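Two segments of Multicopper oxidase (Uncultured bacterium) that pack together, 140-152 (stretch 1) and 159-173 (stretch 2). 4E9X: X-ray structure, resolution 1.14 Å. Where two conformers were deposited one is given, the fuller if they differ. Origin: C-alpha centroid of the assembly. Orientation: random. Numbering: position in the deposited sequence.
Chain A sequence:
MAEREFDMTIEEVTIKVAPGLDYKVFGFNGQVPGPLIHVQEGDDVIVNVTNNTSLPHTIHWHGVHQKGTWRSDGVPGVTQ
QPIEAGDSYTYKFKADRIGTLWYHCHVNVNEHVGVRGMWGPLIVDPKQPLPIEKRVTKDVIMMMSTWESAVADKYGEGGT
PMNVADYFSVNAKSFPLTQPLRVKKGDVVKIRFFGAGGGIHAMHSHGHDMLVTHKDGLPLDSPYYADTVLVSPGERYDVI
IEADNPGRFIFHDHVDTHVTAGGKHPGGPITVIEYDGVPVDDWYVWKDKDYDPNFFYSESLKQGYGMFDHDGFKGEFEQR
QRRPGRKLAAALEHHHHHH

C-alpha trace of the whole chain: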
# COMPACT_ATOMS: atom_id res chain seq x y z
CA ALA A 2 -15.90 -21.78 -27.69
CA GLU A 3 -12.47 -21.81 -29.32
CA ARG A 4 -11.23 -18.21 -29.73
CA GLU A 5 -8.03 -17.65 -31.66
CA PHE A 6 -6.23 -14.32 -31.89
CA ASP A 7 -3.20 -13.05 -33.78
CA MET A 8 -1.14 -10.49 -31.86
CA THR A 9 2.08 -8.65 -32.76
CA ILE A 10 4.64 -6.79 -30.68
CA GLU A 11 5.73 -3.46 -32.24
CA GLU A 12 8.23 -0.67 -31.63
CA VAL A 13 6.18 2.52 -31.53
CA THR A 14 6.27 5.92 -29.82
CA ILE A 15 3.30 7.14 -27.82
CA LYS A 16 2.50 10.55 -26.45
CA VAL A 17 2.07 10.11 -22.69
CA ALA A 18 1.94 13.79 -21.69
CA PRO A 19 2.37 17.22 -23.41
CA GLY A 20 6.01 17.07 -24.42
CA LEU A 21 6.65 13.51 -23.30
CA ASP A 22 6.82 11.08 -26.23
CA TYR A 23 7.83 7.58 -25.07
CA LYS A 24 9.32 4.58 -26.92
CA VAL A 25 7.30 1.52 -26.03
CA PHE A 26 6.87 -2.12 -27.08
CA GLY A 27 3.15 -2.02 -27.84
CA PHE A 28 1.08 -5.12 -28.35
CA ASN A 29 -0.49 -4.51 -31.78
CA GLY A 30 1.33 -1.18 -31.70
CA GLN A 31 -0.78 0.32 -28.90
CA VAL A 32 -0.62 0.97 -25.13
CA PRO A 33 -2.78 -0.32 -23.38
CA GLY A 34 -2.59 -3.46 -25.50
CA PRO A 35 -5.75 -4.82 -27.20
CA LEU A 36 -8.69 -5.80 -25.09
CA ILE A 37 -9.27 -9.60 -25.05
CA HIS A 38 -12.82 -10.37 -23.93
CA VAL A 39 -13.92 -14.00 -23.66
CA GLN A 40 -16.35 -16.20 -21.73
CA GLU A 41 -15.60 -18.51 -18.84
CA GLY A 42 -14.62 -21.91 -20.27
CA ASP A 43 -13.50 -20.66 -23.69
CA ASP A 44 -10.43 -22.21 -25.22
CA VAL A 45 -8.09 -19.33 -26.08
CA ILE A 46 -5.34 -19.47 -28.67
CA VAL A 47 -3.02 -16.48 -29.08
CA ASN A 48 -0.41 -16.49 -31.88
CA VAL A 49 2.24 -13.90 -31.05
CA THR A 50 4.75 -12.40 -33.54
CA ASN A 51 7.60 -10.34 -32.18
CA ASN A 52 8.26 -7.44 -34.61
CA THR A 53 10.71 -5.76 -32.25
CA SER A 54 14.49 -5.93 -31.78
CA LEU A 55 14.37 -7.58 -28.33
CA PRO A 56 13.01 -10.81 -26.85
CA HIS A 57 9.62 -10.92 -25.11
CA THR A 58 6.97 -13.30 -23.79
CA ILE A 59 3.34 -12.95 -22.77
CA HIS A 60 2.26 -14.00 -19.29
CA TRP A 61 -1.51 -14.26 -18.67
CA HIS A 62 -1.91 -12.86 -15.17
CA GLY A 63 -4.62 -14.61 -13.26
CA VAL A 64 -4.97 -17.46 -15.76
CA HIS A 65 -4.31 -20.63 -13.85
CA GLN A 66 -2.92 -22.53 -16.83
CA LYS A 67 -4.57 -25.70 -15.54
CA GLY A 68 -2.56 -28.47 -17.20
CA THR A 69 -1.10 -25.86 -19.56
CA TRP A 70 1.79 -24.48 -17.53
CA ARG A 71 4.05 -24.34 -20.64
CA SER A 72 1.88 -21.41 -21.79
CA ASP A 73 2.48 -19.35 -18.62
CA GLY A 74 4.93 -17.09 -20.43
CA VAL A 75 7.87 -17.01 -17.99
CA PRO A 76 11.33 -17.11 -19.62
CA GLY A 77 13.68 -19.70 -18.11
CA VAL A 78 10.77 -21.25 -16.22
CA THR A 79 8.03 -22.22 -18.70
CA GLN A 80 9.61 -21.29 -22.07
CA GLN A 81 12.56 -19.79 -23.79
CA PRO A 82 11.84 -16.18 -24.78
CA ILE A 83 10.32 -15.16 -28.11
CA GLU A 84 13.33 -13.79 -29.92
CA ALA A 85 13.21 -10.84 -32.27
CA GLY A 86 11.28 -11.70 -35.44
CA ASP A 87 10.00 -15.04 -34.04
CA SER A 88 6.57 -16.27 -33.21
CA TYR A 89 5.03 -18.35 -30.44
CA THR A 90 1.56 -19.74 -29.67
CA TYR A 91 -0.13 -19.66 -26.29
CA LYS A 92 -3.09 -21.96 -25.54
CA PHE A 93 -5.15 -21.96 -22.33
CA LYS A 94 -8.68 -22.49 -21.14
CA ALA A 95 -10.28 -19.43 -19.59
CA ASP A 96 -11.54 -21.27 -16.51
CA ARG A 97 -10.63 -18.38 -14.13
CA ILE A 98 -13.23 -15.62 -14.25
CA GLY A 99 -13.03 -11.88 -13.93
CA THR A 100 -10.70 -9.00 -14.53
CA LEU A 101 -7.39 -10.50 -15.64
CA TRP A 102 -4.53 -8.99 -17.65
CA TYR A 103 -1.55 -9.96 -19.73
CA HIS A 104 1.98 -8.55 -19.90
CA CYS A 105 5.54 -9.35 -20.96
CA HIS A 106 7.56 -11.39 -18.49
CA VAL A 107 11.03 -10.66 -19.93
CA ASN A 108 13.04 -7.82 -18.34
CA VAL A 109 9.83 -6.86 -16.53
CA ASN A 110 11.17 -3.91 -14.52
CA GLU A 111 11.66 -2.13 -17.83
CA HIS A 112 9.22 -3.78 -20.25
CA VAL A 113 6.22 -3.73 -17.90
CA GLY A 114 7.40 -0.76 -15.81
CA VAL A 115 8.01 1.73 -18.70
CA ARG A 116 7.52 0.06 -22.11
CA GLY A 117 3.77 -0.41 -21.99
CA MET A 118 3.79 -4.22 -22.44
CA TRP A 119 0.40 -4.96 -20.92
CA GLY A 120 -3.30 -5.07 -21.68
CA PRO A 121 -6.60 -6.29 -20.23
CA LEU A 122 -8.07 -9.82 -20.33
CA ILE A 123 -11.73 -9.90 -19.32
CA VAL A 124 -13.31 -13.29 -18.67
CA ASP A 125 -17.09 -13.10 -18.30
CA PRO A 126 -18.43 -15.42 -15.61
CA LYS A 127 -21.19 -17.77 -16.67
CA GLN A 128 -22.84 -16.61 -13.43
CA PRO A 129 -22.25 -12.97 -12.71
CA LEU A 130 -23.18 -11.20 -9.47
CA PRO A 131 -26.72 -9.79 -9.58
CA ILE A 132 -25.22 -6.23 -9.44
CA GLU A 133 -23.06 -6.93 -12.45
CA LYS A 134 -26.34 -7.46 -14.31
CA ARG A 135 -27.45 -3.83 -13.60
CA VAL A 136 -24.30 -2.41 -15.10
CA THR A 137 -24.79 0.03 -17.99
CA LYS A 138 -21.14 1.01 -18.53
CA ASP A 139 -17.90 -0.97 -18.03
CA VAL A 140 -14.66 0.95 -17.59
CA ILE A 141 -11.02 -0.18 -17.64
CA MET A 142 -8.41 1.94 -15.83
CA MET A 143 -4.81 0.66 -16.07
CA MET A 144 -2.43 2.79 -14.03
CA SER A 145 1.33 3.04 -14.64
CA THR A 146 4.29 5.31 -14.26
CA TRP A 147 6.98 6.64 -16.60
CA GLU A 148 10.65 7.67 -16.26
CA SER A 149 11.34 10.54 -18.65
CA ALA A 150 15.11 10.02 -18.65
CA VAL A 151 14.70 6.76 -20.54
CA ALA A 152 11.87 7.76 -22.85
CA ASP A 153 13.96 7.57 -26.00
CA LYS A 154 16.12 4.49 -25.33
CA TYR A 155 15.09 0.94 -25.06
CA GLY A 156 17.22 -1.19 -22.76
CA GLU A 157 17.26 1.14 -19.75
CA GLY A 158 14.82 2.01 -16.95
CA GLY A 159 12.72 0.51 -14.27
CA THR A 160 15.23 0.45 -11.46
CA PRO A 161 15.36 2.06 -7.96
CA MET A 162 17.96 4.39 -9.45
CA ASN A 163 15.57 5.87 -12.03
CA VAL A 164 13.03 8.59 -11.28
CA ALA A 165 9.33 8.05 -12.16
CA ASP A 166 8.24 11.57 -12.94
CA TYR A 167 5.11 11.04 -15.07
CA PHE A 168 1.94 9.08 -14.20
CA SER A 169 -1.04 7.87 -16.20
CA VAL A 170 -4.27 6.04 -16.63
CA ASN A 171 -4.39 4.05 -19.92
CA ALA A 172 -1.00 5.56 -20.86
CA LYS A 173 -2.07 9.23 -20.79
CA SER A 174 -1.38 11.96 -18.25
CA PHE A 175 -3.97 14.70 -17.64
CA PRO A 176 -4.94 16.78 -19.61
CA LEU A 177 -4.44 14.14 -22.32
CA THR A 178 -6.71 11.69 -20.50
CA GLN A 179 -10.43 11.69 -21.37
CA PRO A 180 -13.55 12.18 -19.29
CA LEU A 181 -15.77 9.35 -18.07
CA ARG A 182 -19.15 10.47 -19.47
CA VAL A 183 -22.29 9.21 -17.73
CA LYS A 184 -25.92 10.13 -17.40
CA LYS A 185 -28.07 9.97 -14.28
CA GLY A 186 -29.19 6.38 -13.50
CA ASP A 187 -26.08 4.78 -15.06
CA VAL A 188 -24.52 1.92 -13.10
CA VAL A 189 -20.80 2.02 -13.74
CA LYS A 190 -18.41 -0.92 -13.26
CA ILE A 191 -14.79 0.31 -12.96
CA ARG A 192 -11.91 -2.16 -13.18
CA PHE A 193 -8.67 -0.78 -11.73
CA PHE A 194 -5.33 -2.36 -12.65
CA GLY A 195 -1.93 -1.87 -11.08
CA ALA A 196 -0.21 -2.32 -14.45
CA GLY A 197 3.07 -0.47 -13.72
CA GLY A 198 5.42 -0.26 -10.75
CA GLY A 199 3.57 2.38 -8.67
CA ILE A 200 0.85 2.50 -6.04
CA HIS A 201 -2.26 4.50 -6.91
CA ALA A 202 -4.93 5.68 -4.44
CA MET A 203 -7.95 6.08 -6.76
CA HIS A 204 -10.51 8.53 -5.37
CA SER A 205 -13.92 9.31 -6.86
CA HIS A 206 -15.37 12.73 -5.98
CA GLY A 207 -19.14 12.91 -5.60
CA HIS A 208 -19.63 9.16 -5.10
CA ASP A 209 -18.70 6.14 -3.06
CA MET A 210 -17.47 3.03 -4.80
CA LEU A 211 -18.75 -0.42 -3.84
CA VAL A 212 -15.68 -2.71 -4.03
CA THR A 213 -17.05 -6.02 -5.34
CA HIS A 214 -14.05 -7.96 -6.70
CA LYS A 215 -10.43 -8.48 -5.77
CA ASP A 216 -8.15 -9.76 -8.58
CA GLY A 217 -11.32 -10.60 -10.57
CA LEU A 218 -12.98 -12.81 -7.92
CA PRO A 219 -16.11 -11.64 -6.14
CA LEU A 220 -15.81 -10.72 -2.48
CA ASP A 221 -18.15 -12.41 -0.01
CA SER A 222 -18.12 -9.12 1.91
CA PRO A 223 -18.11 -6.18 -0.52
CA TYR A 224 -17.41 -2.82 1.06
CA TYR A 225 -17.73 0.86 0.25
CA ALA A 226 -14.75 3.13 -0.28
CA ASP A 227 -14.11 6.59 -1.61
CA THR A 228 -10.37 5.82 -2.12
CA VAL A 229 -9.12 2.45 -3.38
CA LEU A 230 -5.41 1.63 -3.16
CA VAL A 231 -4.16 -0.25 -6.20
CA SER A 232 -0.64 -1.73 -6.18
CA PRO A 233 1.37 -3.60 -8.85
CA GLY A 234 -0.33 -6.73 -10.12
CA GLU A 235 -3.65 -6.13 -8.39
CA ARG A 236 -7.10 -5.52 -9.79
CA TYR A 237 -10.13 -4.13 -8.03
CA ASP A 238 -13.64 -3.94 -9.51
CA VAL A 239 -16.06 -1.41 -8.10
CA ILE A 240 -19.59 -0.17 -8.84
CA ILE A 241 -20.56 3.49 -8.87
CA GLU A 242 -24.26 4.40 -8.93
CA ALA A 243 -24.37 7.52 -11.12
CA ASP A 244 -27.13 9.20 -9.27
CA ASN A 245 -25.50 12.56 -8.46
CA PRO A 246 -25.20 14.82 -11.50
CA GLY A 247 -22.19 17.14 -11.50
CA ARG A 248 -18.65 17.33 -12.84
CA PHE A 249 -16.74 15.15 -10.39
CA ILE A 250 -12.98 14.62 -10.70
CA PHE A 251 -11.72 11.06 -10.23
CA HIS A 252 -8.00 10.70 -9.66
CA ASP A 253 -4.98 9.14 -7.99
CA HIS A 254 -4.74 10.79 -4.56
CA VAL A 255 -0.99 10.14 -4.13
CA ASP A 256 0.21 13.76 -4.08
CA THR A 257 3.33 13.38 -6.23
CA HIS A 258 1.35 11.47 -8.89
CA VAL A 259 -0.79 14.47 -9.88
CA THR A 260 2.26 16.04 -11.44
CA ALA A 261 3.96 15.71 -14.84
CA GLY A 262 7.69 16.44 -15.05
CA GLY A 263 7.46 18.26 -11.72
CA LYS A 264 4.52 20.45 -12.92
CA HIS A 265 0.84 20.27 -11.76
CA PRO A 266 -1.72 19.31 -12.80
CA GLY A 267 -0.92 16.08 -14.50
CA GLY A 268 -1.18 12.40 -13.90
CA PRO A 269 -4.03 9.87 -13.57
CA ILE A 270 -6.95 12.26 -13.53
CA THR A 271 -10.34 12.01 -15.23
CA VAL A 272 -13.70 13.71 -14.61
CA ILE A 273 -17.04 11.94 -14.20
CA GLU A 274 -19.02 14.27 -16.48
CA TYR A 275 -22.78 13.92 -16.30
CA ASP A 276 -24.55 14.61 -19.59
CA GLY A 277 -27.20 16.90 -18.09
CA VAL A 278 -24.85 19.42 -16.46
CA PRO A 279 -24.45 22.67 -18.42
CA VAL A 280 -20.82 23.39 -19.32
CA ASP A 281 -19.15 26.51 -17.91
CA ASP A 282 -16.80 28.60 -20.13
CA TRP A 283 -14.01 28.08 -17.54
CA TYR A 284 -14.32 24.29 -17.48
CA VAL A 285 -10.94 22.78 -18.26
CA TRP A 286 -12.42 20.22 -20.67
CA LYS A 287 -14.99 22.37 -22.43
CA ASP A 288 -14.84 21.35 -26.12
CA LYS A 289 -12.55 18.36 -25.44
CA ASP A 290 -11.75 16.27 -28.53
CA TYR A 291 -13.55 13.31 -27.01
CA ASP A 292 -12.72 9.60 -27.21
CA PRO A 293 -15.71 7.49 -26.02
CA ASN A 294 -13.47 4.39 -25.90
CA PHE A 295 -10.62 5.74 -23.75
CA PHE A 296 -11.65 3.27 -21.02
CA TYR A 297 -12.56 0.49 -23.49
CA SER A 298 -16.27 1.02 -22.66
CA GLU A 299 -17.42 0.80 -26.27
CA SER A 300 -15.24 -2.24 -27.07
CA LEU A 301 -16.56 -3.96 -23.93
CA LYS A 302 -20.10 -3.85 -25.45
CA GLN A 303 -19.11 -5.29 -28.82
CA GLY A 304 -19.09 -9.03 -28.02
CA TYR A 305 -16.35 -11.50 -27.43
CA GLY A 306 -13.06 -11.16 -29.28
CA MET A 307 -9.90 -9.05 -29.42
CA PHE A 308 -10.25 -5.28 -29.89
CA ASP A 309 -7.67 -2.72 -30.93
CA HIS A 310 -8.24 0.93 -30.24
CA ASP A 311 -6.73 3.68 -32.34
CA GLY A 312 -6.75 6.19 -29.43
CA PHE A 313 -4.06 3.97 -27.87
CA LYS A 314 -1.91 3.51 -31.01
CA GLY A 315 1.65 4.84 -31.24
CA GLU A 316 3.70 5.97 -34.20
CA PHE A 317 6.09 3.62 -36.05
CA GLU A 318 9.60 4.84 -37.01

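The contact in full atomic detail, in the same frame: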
# COMPACT_ATOMS: atom_id res chain seq x y z
N VAL A 140 -15.77 0.01 -17.49
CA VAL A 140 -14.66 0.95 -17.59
C VAL A 140 -13.37 0.28 -17.13
O VAL A 140 -13.31 -0.22 -16.03
CB VAL A 140 -14.97 2.15 -16.67
CG1 VAL A 140 -13.84 3.18 -16.56
CG2 VAL A 140 -16.28 2.84 -17.14
N ILE A 141 -12.36 0.35 -17.98
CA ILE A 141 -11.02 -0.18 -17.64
C ILE A 141 -10.09 0.97 -17.37
O ILE A 141 -9.96 1.86 -18.22
CB ILE A 141 -10.51 -1.07 -18.79
CG1 ILE A 141 -11.23 -2.45 -18.73
CG2 ILE A 141 -8.99 -1.24 -18.80
CD1 ILE A 141 -11.04 -3.32 -19.96
N MET A 142 -9.42 0.94 -16.23
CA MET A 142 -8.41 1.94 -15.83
C MET A 142 -7.11 1.26 -15.44
O MET A 142 -6.99 0.67 -14.35
CB MET A 142 -8.89 2.79 -14.64
CG MET A 142 -10.09 3.68 -15.04
SD MET A 142 -10.37 4.90 -13.76
CE MET A 142 -11.93 5.64 -14.23
N MET A 143 -6.10 1.34 -16.34
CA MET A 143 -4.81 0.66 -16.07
C MET A 143 -3.80 1.73 -15.73
O MET A 143 -3.47 2.59 -16.59
CB MET A 143 -4.39 -0.10 -17.35
CG MET A 143 -5.46 -1.11 -17.78
SD MET A 143 -4.93 -2.27 -19.08
CE MET A 143 -3.89 -3.37 -18.11
N MET A 144 -3.34 1.74 -14.51
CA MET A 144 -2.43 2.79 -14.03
C MET A 144 -0.99 2.37 -14.18
O MET A 144 -0.66 1.20 -13.98
CB MET A 144 -2.71 3.13 -12.55
CG MET A 144 -3.77 4.23 -12.36
SD MET A 144 -5.42 3.82 -12.97
CE MET A 144 -5.82 2.45 -11.86
N SER A 145 -0.10 3.31 -14.53
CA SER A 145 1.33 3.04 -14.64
C SER A 145 2.06 4.37 -14.46
O SER A 145 1.49 5.45 -14.31
CB SER A 145 1.69 2.33 -15.92
OG SER A 145 1.51 3.17 -17.05
N THR A 146 3.38 4.18 -14.46
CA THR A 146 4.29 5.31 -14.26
C THR A 146 5.37 5.32 -15.34
O THR A 146 5.61 4.31 -16.01
CB THR A 146 4.96 5.33 -12.86
OG1 THR A 146 5.98 4.33 -12.82
CG2 THR A 146 3.92 5.06 -11.78
N TRP A 147 6.05 6.45 -15.49
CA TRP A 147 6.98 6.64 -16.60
C TRP A 147 8.21 7.38 -16.08
O TRP A 147 8.09 8.25 -15.24
CB TRP A 147 6.39 7.46 -17.74
CG TRP A 147 5.06 6.88 -18.19
CD1 TRP A 147 3.84 7.16 -17.62
CD2 TRP A 147 4.83 5.94 -19.22
NE1 TRP A 147 2.84 6.44 -18.27
CE2 TRP A 147 3.43 5.68 -19.25
CE3 TRP A 147 5.69 5.28 -20.13
CZ2 TRP A 147 2.85 4.79 -20.17
CZ3 TRP A 147 5.06 4.40 -21.02
CH2 TRP A 147 3.68 4.15 -21.05
N GLU A 148 9.37 7.04 -16.64
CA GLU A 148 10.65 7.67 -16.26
C GLU A 148 11.16 8.47 -17.44
O GLU A 148 11.65 7.88 -18.41
CB GLU A 148 11.66 6.58 -15.91
CG GLU A 148 11.17 5.77 -14.71
CD GLU A 148 11.84 4.44 -14.53
OE1 GLU A 148 12.79 4.20 -15.32
OE2 GLU A 148 11.50 3.62 -13.68
N SER A 149 11.03 9.79 -17.44
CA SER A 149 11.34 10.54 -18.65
C SER A 149 12.79 10.39 -19.10
O SER A 149 13.03 10.52 -20.32
CB SER A 149 11.01 12.04 -18.46
OG SER A 149 11.87 12.65 -17.53
N ALA A 150 13.71 10.11 -18.19
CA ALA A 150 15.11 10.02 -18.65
C ALA A 150 15.35 8.90 -19.65
O ALA A 150 16.34 8.92 -20.38
CB ALA A 150 16.03 9.80 -17.46
N VAL A 151 14.48 7.90 -19.61
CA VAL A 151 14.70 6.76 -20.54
C VAL A 151 13.64 6.69 -21.60
O VAL A 151 13.46 5.63 -22.25
CB VAL A 151 14.82 5.43 -19.77
CG1 VAL A 151 15.99 5.61 -18.82
CG2 VAL A 151 13.52 5.00 -19.05
N ALA A 152 12.92 7.79 -21.84
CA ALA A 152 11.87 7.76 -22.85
C ALA A 152 12.34 7.31 -24.22
O ALA A 152 11.58 6.68 -24.98
CB ALA A 152 11.22 9.16 -22.97
N GLY A 159 13.37 1.42 -15.17
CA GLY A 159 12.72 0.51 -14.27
C GLY A 159 13.50 0.04 -13.08
O GLY A 159 13.22 -1.02 -12.50
N THR A 160 14.49 0.82 -12.67
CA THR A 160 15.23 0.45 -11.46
C THR A 160 15.03 1.46 -10.33
O THR A 160 14.55 2.55 -10.55
CB THR A 160 16.75 0.38 -11.80
OG1 THR A 160 17.23 1.73 -11.90
CG2 THR A 160 17.05 -0.35 -13.09
N PRO A 161 15.39 1.14 -9.10
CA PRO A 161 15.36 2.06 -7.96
C PRO A 161 16.15 3.34 -8.19
O PRO A 161 15.92 4.38 -7.56
CB PRO A 161 16.02 1.25 -6.81
CG PRO A 161 15.63 -0.16 -7.18
CD PRO A 161 15.83 -0.22 -8.68
N MET A 162 17.10 3.25 -9.13
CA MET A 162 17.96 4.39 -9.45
C MET A 162 17.34 5.39 -10.42
O MET A 162 17.84 6.51 -10.63
CB MET A 162 19.25 3.79 -10.00
CG MET A 162 20.19 3.28 -8.91
SD MET A 162 19.70 1.74 -8.11
CE MET A 162 19.59 0.66 -9.51
N ASN A 163 16.28 5.00 -11.11
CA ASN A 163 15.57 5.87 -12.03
C ASN A 163 14.56 6.70 -11.25
O ASN A 163 14.29 6.35 -10.08
CB ASN A 163 14.82 5.01 -13.07
CG ASN A 163 15.77 4.23 -13.96
OD1 ASN A 163 15.99 3.05 -13.82
ND2 ASN A 163 16.31 4.98 -14.93
N VAL A 164 14.06 7.74 -11.90
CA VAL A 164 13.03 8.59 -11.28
C VAL A 164 11.76 8.54 -12.09
O VAL A 164 11.78 8.96 -13.24
CB VAL A 164 13.49 10.06 -11.19
CG1 VAL A 164 12.39 10.85 -10.52
CG2 VAL A 164 14.81 10.09 -10.44
N ALA A 165 10.66 8.06 -11.50
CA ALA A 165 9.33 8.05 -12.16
C ALA A 165 8.73 9.42 -11.95
O ALA A 165 8.43 9.78 -10.82
CB ALA A 165 8.46 6.91 -11.64
N ASP A 166 8.64 10.19 -13.03
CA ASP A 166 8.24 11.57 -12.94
C ASP A 166 6.98 11.87 -13.76
O ASP A 166 6.51 13.01 -13.74
CB ASP A 166 9.36 12.52 -13.34
CG ASP A 166 10.01 12.20 -14.68
OD1 ASP A 166 9.72 11.18 -15.30
OD2 ASP A 166 10.86 13.02 -15.13
N TYR A 167 6.40 10.88 -14.42
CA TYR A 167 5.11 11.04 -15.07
C TYR A 167 4.26 9.80 -14.74
O TYR A 167 4.75 8.75 -14.40
CB TYR A 167 5.19 11.20 -16.57
CG TYR A 167 5.81 12.49 -17.08
CD1 TYR A 167 5.03 13.49 -17.62
CD2 TYR A 167 7.21 12.63 -17.03
CE1 TYR A 167 5.62 14.69 -18.12
CE2 TYR A 167 7.78 13.81 -17.52
CZ TYR A 167 7.00 14.83 -18.06
OH TYR A 167 7.61 15.98 -18.54
N PHE A 168 2.95 10.03 -14.74
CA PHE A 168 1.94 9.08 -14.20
C PHE A 168 0.71 9.04 -15.09
O PHE A 168 0.37 10.09 -15.66
CB PHE A 168 1.56 9.45 -12.75
CG PHE A 168 2.79 9.66 -11.88
CD1 PHE A 168 3.37 8.55 -11.25
CD2 PHE A 168 3.37 10.92 -11.76
CE1 PHE A 168 4.53 8.72 -10.52
CE2 PHE A 168 4.56 11.08 -11.03
CZ PHE A 168 5.12 9.97 -10.42
N SER A 169 0.04 7.91 -15.23
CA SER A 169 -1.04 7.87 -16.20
C SER A 169 -2.12 6.88 -15.82
O SER A 169 -1.95 5.96 -15.02
CB SER A 169 -0.49 7.48 -17.59
OG SER A 169 0.20 6.20 -17.50
N VAL A 170 -3.28 7.08 -16.47
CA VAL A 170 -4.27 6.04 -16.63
C VAL A 170 -4.37 5.76 -18.12
O VAL A 170 -4.46 6.69 -18.94
CB VAL A 170 -5.63 6.43 -16.00
CG1 VAL A 170 -6.15 7.78 -16.49
CG2 VAL A 170 -6.69 5.32 -16.27
N ASN A 171 -4.33 4.50 -18.51
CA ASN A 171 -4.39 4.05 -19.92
C ASN A 171 -3.38 4.82 -20.75
O ASN A 171 -3.68 5.25 -21.87
CB ASN A 171 -5.81 4.16 -20.47
CG ASN A 171 -6.72 3.19 -19.73
OD1 ASN A 171 -6.24 2.37 -18.96
ND2 ASN A 171 -8.04 3.31 -19.90
N ALA A 172 -2.18 4.98 -20.18
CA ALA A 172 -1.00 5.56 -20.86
C ALA A 172 -1.15 7.03 -21.24
O ALA A 172 -0.35 7.51 -22.05
CB ALA A 172 -0.57 4.73 -22.07
N LYS A 173 -2.07 7.78 -20.62
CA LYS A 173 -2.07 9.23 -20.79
C LYS A 173 -2.10 9.89 -19.42
O LYS A 173 -2.67 9.41 -18.45
CB LYS A 173 -3.24 9.68 -21.69
CG LYS A 173 -3.38 8.81 -22.95
CD LYS A 173 -4.05 9.44 -24.15
CE LYS A 173 -4.44 8.39 -25.19
NZ LYS A 173 -3.24 7.96 -25.97
O HOH W 1 -1.16 3.87 -17.72
O HOH W 2 11.95 3.43 -10.99
O HOH W 3 13.43 9.93 -15.26

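Two stretches of this multicopper oxidase pair as antiparallel strands, 140-147 against 167-170, whose axes approach to 4.7 Å; the two stretches bury 887 Å² between them, both sides summed. The ladder is regular. Ser 145 N donates to Ser 169 O (3.3 Å) and Ser 169 N to Ser 145 O (3.0 Å); Trp 147 N donates to Tyr 167 O (2.9 Å) and Tyr 167 N to Trp 147 O (3.2 Å). Trp 147 O also receives Asp 166 N (3.0 Å), so one carbonyl serves two successive amides. Between these rungs the chains draw closer, and CA-H...O contacts such as Met 144 CA to Ser 169 O (3.4 Å) fill the gaps.

Past Val 170 the second stretch folds back in a type I' turn, and Asn 171 extends the ladder with its side chain. Its backbone N donates to Met 143 O (2.8 Å), while its amide imitates a peptide group: OD1 accepts from Met 143 N (2.8 Å) and ND2 donates to Ile 141 O (2.9 Å). The positive phi of Asn 171 is one that asparagine tolerates well.

The side chains of Met 144, Thr 146, Phe 168 and Val 170 share one face of the sheet. Val 170 presses its CG2 against two methionines, 3.7 Å from Met 142 CB and 3.8 Å from Met 144 SD; chi2 and chi3 of Met 144, both p, curl its chain, and its SD lies against that methyl. Next along, Thr 146 CG2 meets the edge of the Phe 168 ring at CD1 (3.6 Å), and Thr 146 OG1 lies 3.8 Å from Ala 165 CB.

On the other face lie Ser 145, Trp 147, Tyr 167 and Ser 169. Trp 147 is the largest piece here, with 102 Å² covered. Its chi1 of -53° lays the indole along the second stretch, so that NE1 donates to Ser 169 OG (2.8 Å) at the ring edge and CZ2 reaches Ala 172 CB (3.9 Å). The small serines leave room for water 1, which bonds to Ser 145 OG (2.8 Å), Ser 169 OG (2.7 Å), Met 143 O (2.9 Å) and Ala 172 N (2.9 Å), plugging a polar hollow beside the indole.

Beyond the strands, polar side chains reach across. Asp 166 grips Ser 149 with both oxygens: OD1 takes Ser 149 N (2.9 Å) and OD2 takes Ser 149 OG (2.6 Å). Ser 149 CB rests 3.8 Å from Tyr 167 CE2. Glu 148, buried, swings its carboxylate toward the start of the second stretch, where OE1 accepts from Gly 159 N (2.8 Å) and water 2 links OE2 (2.7 Å) to Thr 160 O (2.8 Å). The phi of Gly 159, 77°, favours glycine. Asn 163 braces this loop, its OD1 accepting from Thr 160 N (2.9 Å), while its ND2 lies 4.0 Å from Val 151 CG1.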